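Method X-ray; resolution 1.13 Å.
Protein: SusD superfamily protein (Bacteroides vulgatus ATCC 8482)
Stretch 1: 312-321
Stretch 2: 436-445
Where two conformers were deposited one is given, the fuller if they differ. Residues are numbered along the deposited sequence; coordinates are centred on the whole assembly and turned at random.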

ATOM      1  N   ASN A 312     -15.729  17.410  -6.510  1.00  9.35           N
ATOM      2  CA  ASN A 312     -16.488  16.340  -7.102  1.00  9.55           C
ATOM      3  C   ASN A 312     -15.686  15.066  -7.385  1.00  9.21           C
ATOM      4  O   ASN A 312     -16.253  14.086  -7.905  1.00  9.59           O
ATOM      5  N   ASP A 313     -14.427  15.010  -6.967  1.00  7.71           N
ATOM      6  CA  ASP A 313     -13.679  13.763  -6.938  1.00  7.96           C
ATOM      7  C   ASP A 313     -14.172  13.012  -5.692  1.00  7.96           C
ATOM      8  O   ASP A 313     -13.924  13.434  -4.570  1.00  7.97           O
ATOM      9  N   THR A 314     -14.901  11.928  -5.877  1.00  7.68           N
ATOM     10  CA  THR A 314     -15.488  11.224  -4.752  1.00  7.93           C
ATOM     11  C   THR A 314     -14.445  10.580  -3.837  1.00  7.61           C
ATOM     12  O   THR A 314     -14.743  10.246  -2.681  1.00  7.79           O
ATOM     13  N   ARG A 315     -13.208  10.465  -4.310  1.00  6.89           N
ATOM     14  CA  ARG A 315     -12.165   9.928  -3.444  1.00  6.46           C
ATOM     15  C   ARG A 315     -11.897  10.836  -2.241  1.00  6.15           C
ATOM     16  O   ARG A 315     -11.389  10.383  -1.223  1.00  7.21           O
ATOM     17  N   TRP A 316     -12.154  12.127  -2.400  1.00  6.72           N
ATOM     18  CA  TRP A 316     -11.880  13.122  -1.375  1.00  6.91           C
ATOM     19  C   TRP A 316     -12.590  12.807  -0.062  1.00  6.80           C
ATOM     20  O   TRP A 316     -11.946  12.559   0.965  1.00  7.08           O
ATOM     21  N   THR A 317     -13.924  12.796  -0.096  1.00  7.59           N
ATOM     22  CA  THR A 317     -14.700  12.624   1.133  1.00  8.11           C
ATOM     23  C   THR A 317     -14.912  11.161   1.483  1.00  7.80           C
ATOM     24  O   THR A 317     -15.402  10.862   2.570  1.00  9.07           O
ATOM     25  N   THR A 318     -14.507  10.246   0.606  1.00  7.52           N
ATOM     26  CA  THR A 318     -14.439   8.828   0.975  1.00  7.55           C
ATOM     27  C   THR A 318     -13.134   8.572   1.756  1.00  6.93           C
ATOM     28  O   THR A 318     -13.125   7.818   2.740  1.00  7.36           O
ATOM     29  N   SER A 319     -12.031   9.187   1.339  1.00  5.92           N
ATOM     30  CA  SER A 319     -10.741   8.975   1.989  1.00  6.25           C
ATOM     31  C   SER A 319     -10.569   9.707   3.291  1.00  5.73           C
ATOM     32  O   SER A 319      -9.912   9.205   4.211  1.00  6.27           O
ATOM     33  N   LEU A 320     -11.152  10.921   3.371  1.00  6.46           N
ATOM     34  CA  LEU A 320     -10.988  11.825   4.512  1.00  5.50           C
ATOM     35  C   LEU A 320     -12.313  12.394   4.899  1.00  6.39           C
ATOM     36  O   LEU A 320     -13.146  12.678   4.031  1.00  8.36           O
ATOM     37  N   LYS A 321     -12.472  12.692   6.188  1.00  6.12           N
ATOM     38  CA  LYS A 321     -13.592  13.520   6.647  0.50  6.32           C
ATOM     39  C   LYS A 321     -13.042  14.717   7.395  1.00  6.26           C
ATOM     40  O   LYS A 321     -12.184  14.583   8.265  1.00  7.15           O
ATOM     41  N   LYS A 436       0.432  12.198  -8.876  1.00  6.29           N
ATOM     42  CA  LYS A 436      -0.751  12.850  -8.307  1.00  6.52           C
ATOM     43  C   LYS A 436      -1.901  11.881  -8.274  1.00  5.84           C
ATOM     44  O   LYS A 436      -2.648  11.797  -7.299  1.00  6.23           O
ATOM     45  N   GLU A 437      -2.079  11.136  -9.366  1.00  6.46           N
ATOM     46  CA  GLU A 437      -3.197  10.200  -9.462  1.00  6.63           C
ATOM     47  C   GLU A 437      -3.059   9.117  -8.393  1.00  6.11           C
ATOM     48  O   GLU A 437      -4.053   8.754  -7.740  1.00  6.55           O
ATOM     49  N   ARG A 438      -1.864   8.577  -8.219  1.00  6.20           N
ATOM     50  CA  ARG A 438      -1.633   7.562  -7.228  1.00  5.84           C
ATOM     51  C   ARG A 438      -1.819   8.083  -5.817  1.00  5.96           C
ATOM     52  O   ARG A 438      -2.314   7.370  -4.932  1.00  6.65           O
ATOM     53  N   LEU A 439      -1.443   9.340  -5.579  1.00  6.25           N
ATOM     54  CA  LEU A 439      -1.639   9.956  -4.274  1.00  6.52           C
ATOM     55  C   LEU A 439      -3.145   9.977  -3.934  1.00  5.82           C
ATOM     56  O   LEU A 439      -3.569   9.584  -2.854  1.00  6.35           O
ATOM     57  N   ARG A 440      -3.928  10.471  -4.886  1.00  5.75           N
ATOM     58  CA  ARG A 440      -5.368  10.547  -4.716  1.00  5.77           C
ATOM     59  C   ARG A 440      -6.000   9.177  -4.558  1.00  6.03           C
ATOM     60  O   ARG A 440      -7.010   9.035  -3.828  1.00  6.28           O
ATOM     61  N   GLU A 441      -5.495   8.155  -5.243  1.00  6.14           N
ATOM     62  CA  GLU A 441      -6.122   6.859  -5.341  1.00  5.74           C
ATOM     63  C   GLU A 441      -5.791   5.987  -4.103  1.00  6.26           C
ATOM     64  O   GLU A 441      -6.621   5.140  -3.745  1.00  6.17           O
ATOM     65  N   PHE A 442      -4.609   6.132  -3.498  1.00  5.80           N
ATOM     66  CA  PHE A 442      -4.048   5.122  -2.618  1.00  5.79           C
ATOM     67  C   PHE A 442      -3.757   5.578  -1.199  1.00  5.67           C
ATOM     68  O   PHE A 442      -2.982   4.938  -0.495  1.00  5.99           O
HETATM   69  N   MSE A 443      -4.427   6.629  -0.701  1.00  6.17           N
HETATM   70  CA  MSE A 443      -4.215   6.981   0.694  1.00  5.57           C
HETATM   71  C   MSE A 443      -4.473   5.815   1.598  1.00  5.43           C
HETATM   72  O   MSE A 443      -5.479   5.088   1.425  1.00  6.09           O
ATOM     73  N   PHE A 444      -3.606   5.617   2.607  1.00  5.90           N
ATOM     74  CA  PHE A 444      -3.748   4.538   3.594  1.00  5.90           C
ATOM     75  C   PHE A 444      -3.520   3.129   3.022  1.00  5.81           C
ATOM     76  O   PHE A 444      -3.740   2.162   3.708  1.00  7.43           O
ATOM     77  N   GLU A 445      -3.005   3.031   1.794  1.00  5.87           N
ATOM     78  CA  GLU A 445      -2.738   1.769   1.150  1.00  5.46           C
ATOM     79  C   GLU A 445      -1.259   1.483   0.962  1.00  5.84           C
ATOM     80  O   GLU A 445      -0.903   0.467   0.383  1.00  6.86           O
TER

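A buried arginine, Arg315, ties the short helix 315-319 to helix 436-441 through carboxylates, and a small apolar patch extends the contact beyond the helix ends. The helix axes stay 11.0 Å apart, inclined at 41°, so long side chains and water fill much of the gap. Arg315 points toward the other stretch (chi1 m, chi2 t, chi3 m). Its NH1 forms salt bridges with Glu437 OE2 (2.8 Å) and Glu441 OE1 (2.9 Å), both near the guanidinium plane; the two glutamates, one helical turn apart, share chi1 t and chi2 p. Asp313 (t) holds the same arginine from behind in sequence: OD2 accepts from Arg315 NH2 at 2.9 Å, while OD1 caps Arg315 N at 2.9 Å. Arg440, chi1 m and then extended, lays CB over one guanidinium face, 3.7 Å from Arg315 CZ. Water 1 joins Glu437 OE1 (2.8 Å), Arg440 NH1 (2.9 Å) and, weakly, Arg315 NH2 (3.1 Å). Water 2 donates to Ser319 OG (2.8 Å) and Arg440 O (2.7 Å) and accepts from Met443 N (3.2 Å); Ser319 OG (m) itself donates to Arg315 O at 2.7 Å. Beyond it, selenomethionine Met443 sets SE 4.0 Å from Ser319 CB. Leu320 starts sideways, but its CD2 reaches Met443 CE (4.1 Å) and the Phe444 ring edge at CZ (3.8 Å).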

ATOM      1  CB  ASN A 312     -17.273  16.840  -8.339  1.00 11.33           C
ATOM      2  CG  ASN A 312     -18.134  18.036  -7.995  1.00 15.54           C
ATOM      3  OD1 ASN A 312     -17.903  19.180  -8.464  1.00 19.83           O
ATOM      4  ND2 ASN A 312     -19.015  17.794  -7.068  1.00 17.59           N
ATOM      5  CB  ASP A 313     -12.185  14.051  -6.894  1.00  7.56           C
ATOM      6  CG  ASP A 313     -11.349  12.808  -6.832  1.00  6.60           C
ATOM      7  OD1 ASP A 313     -11.844  11.691  -6.548  1.00  7.20           O
ATOM      8  OD2 ASP A 313     -10.107  12.961  -7.089  1.00  7.22           O
ATOM      9  CB  THR A 314     -16.527  10.133  -5.161  1.00 10.15           C
ATOM     10  OG1 THR A 314     -15.811   8.993  -5.638  1.00 13.75           O
ATOM     11  CG2 THR A 314     -17.535  10.610  -6.183  1.00 10.21           C
ATOM     12  CB  ARG A 315     -10.871   9.711  -4.190  1.00  6.57           C
ATOM     13  CG  ARG A 315     -11.036   8.736  -5.343  1.00  6.74           C
ATOM     14  CD  ARG A 315      -9.758   8.565  -6.147  1.00  6.38           C
ATOM     15  NE  ARG A 315      -9.485   9.807  -6.905  1.00  6.16           N
ATOM     16  CZ  ARG A 315      -8.700   9.872  -7.963  1.00  6.32           C
ATOM     17  NH1 ARG A 315      -7.981   8.835  -8.352  1.00  6.36           N
ATOM     18  NH2 ARG A 315      -8.616  11.017  -8.623  1.00  6.96           N
ATOM     19  CB  TRP A 316     -12.273  14.496  -1.899  1.00  6.77           C
ATOM     20  CG  TRP A 316     -11.983  15.673  -1.049  1.00  6.77           C
ATOM     21  CD1 TRP A 316     -11.361  15.685   0.157  1.00  7.33           C
ATOM     22  CD2 TRP A 316     -12.316  17.026  -1.373  1.00  7.28           C
ATOM     23  NE1 TRP A 316     -11.281  16.992   0.599  1.00  8.09           N
ATOM     24  CE2 TRP A 316     -11.844  17.827  -0.320  1.00  7.62           C
ATOM     25  CE3 TRP A 316     -12.900  17.633  -2.462  1.00  8.39           C
ATOM     26  CZ2 TRP A 316     -11.962  19.209  -0.328  1.00  8.89           C
ATOM     27  CZ3 TRP A 316     -13.011  18.996  -2.466  1.00 10.93           C
ATOM     28  CH2 TRP A 316     -12.566  19.784  -1.412  1.00  9.28           C
ATOM     29  CB  THR A 317     -16.006  13.358   1.019  1.00  9.96           C
ATOM     30  OG1 THR A 317     -16.698  12.902  -0.127  1.00 13.29           O
ATOM     31  CG2 THR A 317     -15.782  14.866   0.930  1.00 11.29           C
ATOM     32  CB  THR A 318     -14.575   7.931  -0.265  1.00  9.06           C
ATOM     33  OG1 THR A 318     -15.892   8.060  -0.781  1.00 12.12           O
ATOM     34  CG2 THR A 318     -14.279   6.483   0.052  1.00  9.98           C
ATOM     35  CB  SER A 319      -9.607   9.408   1.048  1.00  6.26           C
ATOM     36  OG  SER A 319      -9.582   8.624  -0.152  1.00  7.14           O
ATOM     37  CB  LEU A 320     -10.064  12.984   4.142  1.00  6.77           C
ATOM     38  CG  LEU A 320      -8.654  12.644   3.739  1.00  7.01           C
ATOM     39  CD1 LEU A 320      -7.899  13.868   3.193  1.00  8.10           C
ATOM     40  CD2 LEU A 320      -7.892  11.971   4.859  1.00  7.83           C
ATOM     41  CB  LYS A 321     -14.611  12.767   7.504  0.50  7.66           C
ATOM     42  CG  LYS A 321     -15.805  13.659   7.895  0.50  8.95           C
ATOM     43  CD  LYS A 321     -17.007  12.880   8.430  0.50 13.56           C
ATOM     44  CE  LYS A 321     -18.298  13.717   8.519  0.50 12.52           C
ATOM     45  NZ  LYS A 321     -19.493  12.891   8.173  0.50 14.46           N
ATOM     46  CB  LYS A 436      -1.055  14.091  -9.140  1.00  6.42           C
ATOM     47  CG  LYS A 436      -2.401  14.770  -8.807  1.00  7.34           C
ATOM     48  CD  LYS A 436      -2.587  16.109  -9.515  1.00  6.87           C
ATOM     49  CE  LYS A 436      -2.776  15.989 -11.012  1.00  6.89           C
ATOM     50  NZ  LYS A 436      -2.835  17.341 -11.666  1.00  7.08           N
ATOM     51  CB  GLU A 437      -3.325   9.612 -10.848  1.00  6.51           C
ATOM     52  CG  GLU A 437      -4.712   9.047 -11.111  1.00  6.52           C
ATOM     53  CD  GLU A 437      -5.786  10.115 -11.129  1.00  7.07           C
ATOM     54  OE1 GLU A 437      -5.478  11.271 -11.544  1.00  7.24           O
ATOM     55  OE2 GLU A 437      -6.922   9.826 -10.705  1.00  7.37           O
ATOM     56  CB  ARG A 438      -0.243   6.909  -7.381  1.00  6.38           C
ATOM     57  CG  ARG A 438      -0.117   6.070  -8.626  1.00  6.98           C
ATOM     58  CD  ARG A 438       1.225   5.358  -8.705  1.00  8.09           C
ATOM     59  NE  ARG A 438       1.415   4.349  -7.716  1.00  8.19           N
ATOM     60  CZ  ARG A 438       0.912   3.140  -7.749  1.00  7.15           C
ATOM     61  NH1 ARG A 438       0.126   2.751  -8.727  1.00  7.43           N
ATOM     62  NH2 ARG A 438       1.221   2.278  -6.773  1.00  9.12           N
ATOM     63  CB  LEU A 439      -1.013  11.355  -4.224  1.00  6.20           C
ATOM     64  CG  LEU A 439      -1.240  12.163  -2.954  1.00  7.00           C
ATOM     65  CD1 LEU A 439      -0.856  11.455  -1.684  1.00  8.87           C
ATOM     66  CD2 LEU A 439      -0.579  13.502  -3.093  1.00  9.08           C
ATOM     67  CB  ARG A 440      -5.980  11.304  -5.916  1.00  6.19           C
ATOM     68  CG  ARG A 440      -5.654  12.785  -5.900  1.00  6.42           C
ATOM     69  CD  ARG A 440      -6.174  13.502  -7.129  1.00  6.69           C
ATOM     70  NE  ARG A 440      -5.986  14.944  -6.994  1.00  6.61           N
ATOM     71  CZ  ARG A 440      -6.053  15.826  -7.982  1.00  6.66           C
ATOM     72  NH1 ARG A 440      -6.167  15.436  -9.236  1.00  6.80           N
ATOM     73  NH2 ARG A 440      -5.951  17.111  -7.680  1.00  7.32           N
ATOM     74  CB  GLU A 441      -5.622   6.180  -6.630  1.00  5.92           C
ATOM     75  CG  GLU A 441      -6.291   4.872  -6.964  1.00  6.10           C
ATOM     76  CD  GLU A 441      -7.793   4.934  -7.281  1.00  6.04           C
ATOM     77  OE1 GLU A 441      -8.248   6.016  -7.709  1.00  7.07           O
ATOM     78  OE2 GLU A 441      -8.459   3.852  -7.160  1.00  6.63           O
ATOM     79  CB  PHE A 442      -2.777   4.482  -3.231  1.00  5.58           C
ATOM     80  CG  PHE A 442      -3.076   3.691  -4.490  1.00  6.13           C
ATOM     81  CD1 PHE A 442      -3.823   2.518  -4.414  1.00  7.10           C
ATOM     82  CD2 PHE A 442      -2.635   4.120  -5.728  1.00  6.39           C
ATOM     83  CE1 PHE A 442      -4.116   1.778  -5.572  1.00  7.65           C
ATOM     84  CE2 PHE A 442      -2.926   3.395  -6.853  1.00  7.58           C
ATOM     85  CZ  PHE A 442      -3.715   2.278  -6.792  1.00  7.67           C
HETATM   86  CB  MSE A 443      -5.121   8.164   1.120  1.00  6.52           C
HETATM   87  CG  MSE A 443      -4.928   9.430   0.363  1.00  6.51           C
HETATM   88 SE   MSE A 443      -5.852  10.920   1.160  1.00  6.58          SE
HETATM   89  CE  MSE A 443      -4.567  11.214   2.601  1.00  8.20           C
ATOM     90  CB  PHE A 444      -5.089   4.608   4.380  1.00  6.55           C
ATOM     91  CG  PHE A 444      -5.467   6.007   4.743  1.00  5.72           C
ATOM     92  CD1 PHE A 444      -4.672   6.773   5.588  1.00  6.66           C
ATOM     93  CD2 PHE A 444      -6.572   6.629   4.186  1.00  6.73           C
ATOM     94  CE1 PHE A 444      -4.929   8.068   5.870  1.00  7.69           C
ATOM     95  CE2 PHE A 444      -6.862   7.960   4.475  1.00  7.24           C
ATOM     96  CZ  PHE A 444      -6.025   8.677   5.322  1.00  7.94           C
ATOM     97  CB  GLU A 445      -3.518   1.611  -0.155  1.00  6.21           C
ATOM     98  CG  GLU A 445      -5.031   1.494   0.052  1.00  5.86           C
ATOM     99  CD  GLU A 445      -5.761   1.442  -1.268  1.00  6.44           C
ATOM    100  OE1 GLU A 445      -5.752   0.324  -1.854  1.00  7.12           O
ATOM    101  OE2 GLU A 445      -6.385   2.452  -1.669  1.00  6.87           O
TER
HETATM  102  O   HOH W   1      -7.273  13.107 -10.516  1.00  7.55           O
HETATM  103  O   HOH W   2      -7.347   7.560  -1.541  1.00  6.87           O